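Local structure of conjugal transfer protein TRWB (1E9R) at the interface of chains A and B. The protein acts as the coupling protein of bacterial conjugation, a ring-forming hexamer that resembles ring helicases and F1-ATPase and probably helps drive DNA into the recipient cell. Numbering follows the deposited sequence. Chains: chain A/B, Conjugal transfer protein TRWB.

The interface of chains A and B. Residues chain A 11-12, 367, 385, 387, 389; chain B 18, 366, 386.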
# COMPACT_ATOMS: atom_id res chain seq x y z
N GLY A 11 23.41 -21.29 -21.67
CA GLY A 11 22.94 -22.53 -21.08
C GLY A 11 23.39 -23.74 -21.87
O GLY A 11 24.34 -23.66 -22.66
N ALA A 12 22.71 -24.86 -21.67
CA ALA A 12 23.04 -26.09 -22.37
C ALA A 12 22.63 -26.01 -23.85
O ALA A 12 21.55 -25.50 -24.19
CB ALA A 12 22.33 -27.26 -21.70
N ARG A 367 15.77 -30.45 -26.36
CA ARG A 367 17.13 -30.93 -26.16
C ARG A 367 17.21 -32.45 -26.07
O ARG A 367 16.21 -33.12 -25.79
CB ARG A 367 17.72 -30.33 -24.88
CG ARG A 367 18.88 -29.38 -25.12
CD ARG A 367 19.60 -29.07 -23.82
NE ARG A 367 18.73 -28.42 -22.85
CZ ARG A 367 18.54 -27.10 -22.78
NH1 ARG A 367 19.16 -26.29 -23.63
NH2 ARG A 367 17.72 -26.60 -21.88
N GLU A 385 13.39 -33.53 -24.81
CA GLU A 385 12.71 -32.79 -23.74
C GLU A 385 12.43 -31.35 -24.15
O GLU A 385 13.29 -30.68 -24.72
CB GLU A 385 13.55 -32.79 -22.46
CG GLU A 385 14.85 -32.02 -22.60
CD GLU A 385 15.44 -31.61 -21.25
OE1 GLU A 385 14.85 -31.98 -20.20
OE2 GLU A 385 16.48 -30.92 -21.25
N VAL A 387 11.82 -27.64 -23.01
CA VAL A 387 12.11 -26.83 -21.84
C VAL A 387 12.03 -25.33 -22.10
O VAL A 387 12.45 -24.85 -23.16
CB VAL A 387 13.52 -27.16 -21.29
CG1 VAL A 387 13.90 -26.18 -20.20
CG2 VAL A 387 13.54 -28.56 -20.73
N GLU A 389 13.22 -21.66 -20.65
CA GLU A 389 14.27 -21.10 -19.81
C GLU A 389 14.67 -19.69 -20.22
O GLU A 389 14.39 -19.24 -21.34
CB GLU A 389 15.51 -22.01 -19.85
CG GLU A 389 15.70 -22.70 -21.18
CD GLU A 389 16.98 -23.51 -21.24
OE1 GLU A 389 17.28 -24.25 -20.27
OE2 GLU A 389 17.69 -23.42 -22.26
N LEU B 18 27.67 -24.45 -16.37
CA LEU B 18 27.12 -23.84 -17.57
C LEU B 18 27.08 -22.32 -17.53
O LEU B 18 27.70 -21.66 -18.34
CB LEU B 18 25.72 -24.38 -17.84
CG LEU B 18 25.66 -25.83 -18.30
CD1 LEU B 18 24.22 -26.33 -18.35
CD2 LEU B 18 26.32 -25.92 -19.66
N GLU B 366 25.49 -29.15 -14.80
CA GLU B 366 25.15 -30.51 -15.26
C GLU B 366 25.76 -31.50 -14.27
O GLU B 366 26.94 -31.39 -13.93
CB GLU B 366 25.69 -30.79 -16.66
CG GLU B 366 25.14 -29.87 -17.72
CD GLU B 366 25.56 -30.27 -19.12
OE1 GLU B 366 26.74 -30.62 -19.32
OE2 GLU B 366 24.70 -30.22 -20.03
N ARG B 386 20.44 -31.29 -15.93
CA ARG B 386 20.71 -29.86 -15.93
C ARG B 386 19.91 -29.26 -14.79
O ARG B 386 18.70 -29.42 -14.72
CB ARG B 386 20.30 -29.25 -17.27
CG ARG B 386 20.34 -27.74 -17.31
CD ARG B 386 20.12 -27.27 -18.74
NE ARG B 386 19.11 -28.07 -19.44
CZ ARG B 386 17.81 -28.08 -19.14
NH1 ARG B 386 17.33 -27.33 -18.15
NH2 ARG B 386 16.98 -28.85 -19.84
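This is a polar, arginine-centred patch between neighbouring subunits of the TrwB hexamer. It helps hold strand 384-390 of chain B against strands 362-368 and 384-390 and the A:Ala12 loop of chain A. The whole interface is not an exact two-fold; in this patch B:Arg386 enters a group of chain A side chains. B:Arg386 starts with CG anti to its backbone N (chi1 171°) and bends at chi3. Its NH2 donates to the carboxylate oxygen OE2 of A:Glu385 at 2.6 Å, a short but bent hydrogen bond (124° at H) and salt bridge. The acceptor lies at the guanidinium edge, in plane, but the donor comes from above the carboxylate plane. A:Glu385 reaches this point with CG in the crowded position between backbone N and carbonyl carbon, then runs extended. A:Glu389 OE1 sits over one guanidinium face near the rim, 3.8 Å from B:Arg386 NH1, in a looser salt bridge. The same OE1 accepts a hydrogen bond from A:Arg367 NH2 at 2.9 Å, which helps position that arginine. A:Arg367 and B:Arg386 meet tip to tip, their guanidinium planes 62° apart. B:Arg386 NH2 lies at the in-plane edge of A:Arg367, 3.1 Å from its NH2, a like-charge approach and not a bond. A:Glu385 OE2 is also 3.7 Å from A:Arg367 NE, so the glutamates would probably offset this repulsion. An alanine in place of B:Arg386 would remove the salt bridges to A:Glu385 and A:Glu389 and would probably weaken the cross-chain attraction. A:Val387 CG2 packs against the guanidinium tip, 3.6 Å from B:Arg386 NH2. A:Ala12 CB lies over the A:Arg367 guanidinium face, offset to the rim, and touches B:Arg386 CD at 3.7 Å.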